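Local coordinates for 3-oxoacyl-[acyl-carrier-protein] synthase 3 (Micrococcus luteus NCTC 2665, PDB 4EWP) that probably catalyses the initiating condensation of bacterial fatty acid synthesis, joining the acetyl group of acetyl-CoA to two carbons supplied by malonyl-ACP, at residues A[46-51]-A[165-170]; A[184-189]-A[260-265]. All coordinates share one frame; numbering follows the deposited sequence.

Interaction 1: residues A[46-51]-A[165-170]; sequences QRTGIV and SFLLGD
Thr48 meets Phe166 and Leu167 where helix 41-48 ends in an ST turn, against the loop leading into strand 170-180 of this thiolase-fold enzyme. Followed outward, its CB first comes alongside Leu167 CD2, at 4.2 Å. From there the side chain forks. With chi1 at 74°, OG1 sits between the backbone N and the carbonyl carbon; it accepts a bent hydrogen bond from Ile50 N (3.2 Å, 146°) and donates to Ile44 O one turn back. The methyl CG2, anti to the carbonyl carbon, reaches the Phe166 ring edge-on near its plane, 3.8 Å from CE2, and lies 4.0 Å from Leu167 CD2. The other branch of that leucine, CD1, rests over one face of the same ring, offset toward its rim. A serine here lacks CG2, which would probably open a small gap between the Phe166 ring edge and Leu167 CD2. Leu167 also lies close to Asn306, a predicted active-site residue, and the two are joined by a backbone hydrogen bond. At the close of the turn, Ile50 points its CD1 tip at Leu167, 4.2 Å from CG and 3.6 Å from the carbonyl O.

Interaction 2: residues A[184-189]-A[260-265]; sequences GISPSV and DAAGVE
A first torsion of 76° places Ser186 OG between its own backbone N and carbonyl carbon, while Ser186 CB faces Ala262 at the end of helix 240-262. The resulting contact is tight: Ser186 CB and Ala262 CB are 3.4 Å apart, closer than carbon atoms usually pack, and OG comes alongside the same methyl at 3.6 Å. The methyl of Ala262 offers no hydrogen-bond partner, and the buried hydroxyl is instead satisfied from strand 341-348, where the backbone N of Val346 donates to it.

Next along the chain, Pro187 lays one edge of its ring by the helix end. Its CD stands 3.8 Å from Ala261 O and its CG 3.9 Å from the same oxygen, so two ring carbons approach a single carbonyl in the final helical turn. CD also comes within 4.3 Å of Ala262 CA. No hydrogen bond crosses between the segments; the small side chains are consistent with a CA to CA approach of 5.0 Å between Ser186 and Ala262. Just past this point the helix closes in a Schellman motif, with Gly263 at positive phi (79°) and its N bonded to Asp260 O.

The second subunit adds to the site: its Lys6 packs on Pro187, and Gln7 NE2 of that subunit donates a hydrogen bond to Ile185 O. Within the chain, the loop carries strand 170-180 of one sheet over to strand 189-192 at the edge of the other, beside strand 341-348, and the preceding turns of helix 240-262 pack against Val189 through Val254 and Ala258.

How the interactions relate
Both contacts join the end of a helix to a loop bordering strand 170-180, yet they hold different elements: interaction 1 fastens helix 41-48 to the loop entering that strand, interaction 2 helix 240-262 to the loop leaving it. Their centres lie 31 Å apart, and they do not touch. Each is largely buried and bridged by no hydrogen bond between its segments. Interaction 1 is made of branched and aromatic side chains near two of the predicted active-site residues, Asn306 and His275, and no other chain reaches it. Interaction 2, farther from the centre of the chain and away from the predicted sites, uses small side chains and a proline at close backbone spacing, with the second subunit alongside.

Interaction 1: residues A[46-51]-A[165-170]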
ATOM      1  N   GLN A  46      30.483  15.962   4.659  1.00 49.34           N
ATOM      2  CA  GLN A  46      31.302  14.993   5.377  1.00 54.53           C
ATOM      3  C   GLN A  46      30.477  13.887   6.057  1.00 50.69           C
ATOM      4  O   GLN A  46      30.828  12.709   5.986  1.00 48.96           O
ATOM      5  CB  GLN A  46      32.190  15.730   6.394  1.00 63.30           C
ATOM      6  CG  GLN A  46      32.926  14.846   7.389  1.00 68.56           C
ATOM      7  CD  GLN A  46      33.775  15.649   8.370  1.00 75.03           C
ATOM      8  OE1 GLN A  46      33.670  15.474   9.588  1.00 76.19           O
ATOM      9  NE2 GLN A  46      34.624  16.531   7.842  1.00 77.12           N
ATOM     10  N   ARG A  47      29.381  14.260   6.707  1.00 50.05           N
ATOM     11  CA  ARG A  47      28.535  13.277   7.390  1.00 54.42           C
ATOM     12  C   ARG A  47      27.707  12.390   6.445  1.00 50.65           C
ATOM     13  O   ARG A  47      27.391  11.240   6.777  1.00 50.37           O
ATOM     14  CB  ARG A  47      27.598  13.982   8.375  1.00 61.07           C
ATOM     15  CG  ARG A  47      28.321  14.753   9.468  1.00 72.72           C
ATOM     16  CD  ARG A  47      28.835  13.824  10.562  1.00 80.37           C
ATOM     17  NE  ARG A  47      28.020  13.907  11.776  1.00 85.48           N
ATOM     18  CZ  ARG A  47      26.975  13.126  12.048  1.00 85.52           C
ATOM     19  NH1 ARG A  47      26.598  12.184  11.192  1.00 83.68           N
ATOM     20  NH2 ARG A  47      26.305  13.290  13.182  1.00 85.90           N
ATOM     21  N   THR A  48      27.353  12.916   5.276  1.00 46.69           N
ATOM     22  CA  THR A  48      26.369  12.244   4.418  1.00 41.64           C
ATOM     23  C   THR A  48      26.820  12.086   2.967  1.00 39.32           C
ATOM     24  O   THR A  48      26.242  11.297   2.221  1.00 30.98           O
ATOM     25  CB  THR A  48      25.033  12.995   4.425  1.00 38.23           C
ATOM     26  OG1 THR A  48      25.156  14.190   3.644  1.00 42.83           O
ATOM     27  CG2 THR A  48      24.645  13.363   5.849  1.00 37.65           C
ATOM     28  N   GLY A  49      27.849  12.839   2.578  1.00 41.33           N
ATOM     29  CA  GLY A  49      28.356  12.801   1.220  1.00 39.37           C
ATOM     30  C   GLY A  49      27.402  13.454   0.238  1.00 38.59           C
ATOM     31  O   GLY A  49      27.506  13.249  -0.970  1.00 40.62           O
ATOM     32  N   ILE A  50      26.471  14.247   0.760  1.00 36.78           N
ATOM     33  CA  ILE A  50      25.494  14.937  -0.080  1.00 36.59           C
ATOM     34  C   ILE A  50      25.962  16.344  -0.433  1.00 41.44           C
ATOM     35  O   ILE A  50      26.415  17.095   0.438  1.00 44.04           O
ATOM     36  CB  ILE A  50      24.120  15.015   0.614  1.00 32.67           C
ATOM     37  CG1 ILE A  50      23.616  13.603   0.928  1.00 31.74           C
ATOM     38  CG2 ILE A  50      23.127  15.816  -0.231  1.00 29.94           C
ATOM     39  CD1 ILE A  50      22.214  13.547   1.538  1.00 32.47           C
ATOM     40  N   VAL A  51      25.864  16.691  -1.716  1.00 38.43           N
ATOM     41  CA  VAL A  51      26.230  18.028  -2.184  1.00 38.78           C
ATOM     42  C   VAL A  51      24.967  18.789  -2.548  1.00 37.35           C
ATOM     43  O   VAL A  51      24.749  19.915  -2.103  1.00 41.08           O
ATOM     44  CB  VAL A  51      27.140  17.969  -3.423  1.00 36.05           C
ATOM     45  CG1 VAL A  51      27.371  19.365  -3.993  1.00 36.69           C
ATOM     46  CG2 VAL A  51      28.444  17.304  -3.080  1.00 35.80           C
ATOM     47  N   SER A 165      16.030  15.863   7.910  1.00 31.31           N
ATOM     48  CA  SER A 165      15.485  16.797   6.924  1.00 32.55           C
ATOM     49  C   SER A 165      16.401  17.043   5.720  1.00 33.10           C
ATOM     50  O   SER A 165      16.000  16.864   4.574  1.00 31.90           O
ATOM     51  CB  SER A 165      15.142  18.135   7.587  1.00 34.34           C
ATOM     52  OG  SER A 165      16.319  18.843   7.944  1.00 35.85           O
ATOM     53  N   PHE A 166      17.632  17.460   5.981  1.00 36.61           N
ATOM     54  CA  PHE A 166      18.513  17.898   4.903  1.00 36.37           C
ATOM     55  C   PHE A 166      19.002  16.742   4.024  1.00 35.82           C
ATOM     56  O   PHE A 166      19.592  16.984   2.966  1.00 31.58           O
ATOM     57  CB  PHE A 166      19.704  18.651   5.477  1.00 36.72           C
ATOM     58  CG  PHE A 166      20.528  17.825   6.405  1.00 38.19           C
ATOM     59  CD1 PHE A 166      20.216  17.762   7.756  1.00 39.91           C
ATOM     60  CD2 PHE A 166      21.589  17.077   5.923  1.00 39.28           C
ATOM     61  CE1 PHE A 166      20.964  16.988   8.616  1.00 43.37           C
ATOM     62  CE2 PHE A 166      22.347  16.300   6.772  1.00 43.04           C
ATOM     63  CZ  PHE A 166      22.035  16.252   8.127  1.00 44.73           C
ATOM     64  N   LEU A 167      18.760  15.497   4.450  1.00 32.04           N
ATOM     65  CA  LEU A 167      19.175  14.335   3.655  1.00 31.58           C
ATOM     66  C   LEU A 167      18.227  14.040   2.512  1.00 30.00           C
ATOM     67  O   LEU A 167      18.597  13.374   1.552  1.00 30.17           O
ATOM     68  CB  LEU A 167      19.299  13.069   4.509  1.00 33.63           C
ATOM     69  CG  LEU A 167      20.588  12.874   5.304  1.00 42.28           C
ATOM     70  CD1 LEU A 167      20.324  13.039   6.803  1.00 46.69           C
ATOM     71  CD2 LEU A 167      21.171  11.510   5.011  1.00 39.47           C
ATOM     72  N   LEU A 168      17.000  14.532   2.613  1.00 27.28           N
ATOM     73  CA  LEU A 168      15.936  14.026   1.752  1.00 27.57           C
ATOM     74  C   LEU A 168      15.645  14.837   0.503  1.00 26.52           C
ATOM     75  O   LEU A 168      15.593  16.068   0.525  1.00 27.48           O
ATOM     76  CB  LEU A 168      14.650  13.847   2.559  1.00 30.06           C
ATOM     77  CG  LEU A 168      14.854  12.995   3.807  1.00 30.73           C
ATOM     78  CD1 LEU A 168      13.515  12.814   4.528  1.00 26.69           C
ATOM     79  CD2 LEU A 168      15.479  11.660   3.398  1.00 19.12           C
ATOM     80  N   GLY A 169      15.419  14.116  -0.585  1.00 27.42           N
ATOM     81  CA  GLY A 169      15.119  14.730  -1.862  1.00 27.47           C
ATOM     82  C   GLY A 169      13.893  14.071  -2.474  1.00 29.54           C
ATOM     83  O   GLY A 169      13.341  13.108  -1.913  1.00 25.47           O
ATOM     84  N   ASP A 170      13.483  14.585  -3.631  1.00 27.64           N
ATOM     85  CA  ASP A 170      12.258  14.168  -4.288  1.00 28.51           C
ATOM     86  C   ASP A 170      12.575  13.580  -5.649  1.00 28.37           C
ATOM     87  O   ASP A 170      13.563  13.956  -6.281  1.00 30.86           O
ATOM     88  CB  ASP A 170      11.334  15.377  -4.485  1.00 29.01           C
ATOM     89  CG  ASP A 170      11.126  16.187  -3.202  1.00 28.83           C
ATOM     90  OD1 ASP A 170      11.108  15.598  -2.099  1.00 29.04           O
ATOM     91  OD2 ASP A 170      10.965  17.423  -3.307  1.00 28.01           O
TER

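Interaction 2: residues A[184-189]-A[260-265]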
ATOM      1  N   GLY A 184      15.493 -13.645 -14.330  1.00 22.88           N
ATOM      2  CA  GLY A 184      16.091 -12.320 -14.293  1.00 23.27           C
ATOM      3  C   GLY A 184      15.986 -11.643 -12.938  1.00 22.85           C
ATOM      4  O   GLY A 184      16.605 -10.597 -12.716  1.00 25.23           O
ATOM      5  N   ILE A 185      15.217 -12.247 -12.030  1.00 19.74           N
ATOM      6  CA  ILE A 185      15.047 -11.723 -10.669  1.00 17.40           C
ATOM      7  C   ILE A 185      15.174 -12.864  -9.657  1.00 18.21           C
ATOM      8  O   ILE A 185      14.389 -13.818  -9.668  1.00 20.21           O
ATOM      9  CB  ILE A 185      13.666 -11.047 -10.503  1.00 19.19           C
ATOM     10  CG1 ILE A 185      13.461  -9.957 -11.558  1.00 19.89           C
ATOM     11  CG2 ILE A 185      13.486 -10.477  -9.106  1.00 14.61           C
ATOM     12  CD1 ILE A 185      12.129  -9.233 -11.441  1.00 14.37           C
ATOM     13  N   SER A 186      16.168 -12.775  -8.789  1.00 17.50           N
ATOM     14  CA  SER A 186      16.416 -13.825  -7.806  1.00 19.87           C
ATOM     15  C   SER A 186      15.385 -13.758  -6.675  1.00 21.53           C
ATOM     16  O   SER A 186      14.710 -12.739  -6.516  1.00 19.47           O
ATOM     17  CB  SER A 186      17.830 -13.692  -7.238  1.00 22.64           C
ATOM     18  OG  SER A 186      17.900 -12.628  -6.302  1.00 25.78           O
ATOM     19  N   PRO A 187      15.268 -14.842  -5.888  1.00 20.60           N
ATOM     20  CA  PRO A 187      14.226 -14.905  -4.848  1.00 21.76           C
ATOM     21  C   PRO A 187      14.377 -13.775  -3.850  1.00 23.88           C
ATOM     22  O   PRO A 187      15.473 -13.553  -3.323  1.00 21.85           O
ATOM     23  CB  PRO A 187      14.476 -16.255  -4.156  1.00 18.52           C
ATOM     24  CG  PRO A 187      15.250 -17.077  -5.180  1.00 24.06           C
ATOM     25  CD  PRO A 187      16.077 -16.074  -5.958  1.00 19.75           C
ATOM     26  N   SER A 188      13.287 -13.062  -3.589  1.00 20.53           N
ATOM     27  CA  SER A 188      13.374 -11.914  -2.700  1.00 21.40           C
ATOM     28  C   SER A 188      13.758 -12.308  -1.279  1.00 21.05           C
ATOM     29  O   SER A 188      13.314 -13.329  -0.759  1.00 23.72           O
ATOM     30  CB  SER A 188      12.066 -11.126  -2.696  1.00 22.55           C
ATOM     31  OG  SER A 188      11.935 -10.377  -3.893  1.00 24.61           O
ATOM     32  N   VAL A 189      14.604 -11.487  -0.668  1.00 21.15           N
ATOM     33  CA  VAL A 189      14.893 -11.572   0.761  1.00 20.65           C
ATOM     34  C   VAL A 189      14.355 -10.283   1.398  1.00 19.39           C
ATOM     35  O   VAL A 189      14.917  -9.197   1.220  1.00 16.57           O
ATOM     36  CB  VAL A 189      16.403 -11.714   1.032  1.00 23.62           C
ATOM     37  CG1 VAL A 189      16.668 -11.766   2.548  1.00 22.01           C
ATOM     38  CG2 VAL A 189      16.939 -12.972   0.339  1.00 22.83           C
ATOM     39  N   ASP A 260      23.241 -15.402  -1.519  1.00 25.29           N
ATOM     40  CA  ASP A 260      23.248 -16.853  -1.343  1.00 31.47           C
ATOM     41  C   ASP A 260      22.019 -17.500  -1.974  1.00 30.79           C
ATOM     42  O   ASP A 260      22.144 -18.489  -2.689  1.00 30.13           O
ATOM     43  CB  ASP A 260      23.374 -17.247   0.130  1.00 43.45           C
ATOM     44  CG  ASP A 260      23.390 -18.758   0.328  1.00 55.55           C
ATOM     45  OD1 ASP A 260      24.475 -19.366   0.183  1.00 62.95           O
ATOM     46  OD2 ASP A 260      22.321 -19.341   0.630  1.00 55.91           O
ATOM     47  N   ALA A 261      20.843 -16.922  -1.739  1.00 25.60           N
ATOM     48  CA  ALA A 261      19.607 -17.457  -2.314  1.00 26.87           C
ATOM     49  C   ALA A 261      19.604 -17.332  -3.836  1.00 26.34           C
ATOM     50  O   ALA A 261      18.959 -18.119  -4.529  1.00 26.25           O
ATOM     51  CB  ALA A 261      18.382 -16.762  -1.714  1.00 19.78           C
ATOM     52  N   ALA A 262      20.330 -16.343  -4.350  1.00 25.81           N
ATOM     53  CA  ALA A 262      20.423 -16.133  -5.792  1.00 27.53           C
ATOM     54  C   ALA A 262      21.353 -17.161  -6.435  1.00 30.75           C
ATOM     55  O   ALA A 262      21.245 -17.458  -7.630  1.00 35.27           O
ATOM     56  CB  ALA A 262      20.890 -14.704  -6.100  1.00 20.41           C
ATOM     57  N   GLY A 263      22.264 -17.706  -5.631  1.00 30.73           N
ATOM     58  CA  GLY A 263      23.287 -18.604  -6.131  1.00 30.36           C
ATOM     59  C   GLY A 263      24.433 -17.855  -6.794  1.00 35.57           C
ATOM     60  O   GLY A 263      24.937 -18.257  -7.845  1.00 38.00           O
ATOM     61  N   VAL A 264      24.860 -16.770  -6.156  1.00 35.16           N
ATOM     62  CA  VAL A 264      25.732 -15.789  -6.788  1.00 37.82           C
ATOM     63  C   VAL A 264      26.796 -15.314  -5.795  1.00 40.39           C
ATOM     64  O   VAL A 264      26.538 -15.238  -4.594  1.00 43.36           O
ATOM     65  CB  VAL A 264      24.866 -14.605  -7.334  1.00 37.40           C
ATOM     66  CG1 VAL A 264      25.629 -13.304  -7.367  1.00 34.92           C
ATOM     67  CG2 VAL A 264      24.287 -14.950  -8.707  1.00 38.32           C
ATOM     68  N   GLU A 265      28.000 -15.035  -6.289  1.00 41.22           N
ATOM     69  CA  GLU A 265      29.068 -14.496  -5.448  1.00 41.18           C
ATOM     70  C   GLU A 265      29.288 -13.036  -5.828  1.00 37.89           C
ATOM     71  O   GLU A 265      28.939 -12.635  -6.938  1.00 35.06           O
ATOM     72  CB  GLU A 265      30.361 -15.285  -5.654  1.00 43.99           C
ATOM     73  CG  GLU A 265      30.210 -16.798  -5.539  1.00 50.65           C
ATOM     74  CD  GLU A 265      30.318 -17.307  -4.110  1.00 54.28           C
ATOM     75  OE1 GLU A 265      29.777 -16.658  -3.189  1.00 52.61           O
ATOM     76  OE2 GLU A 265      30.956 -18.364  -3.908  1.00 58.60           O
TER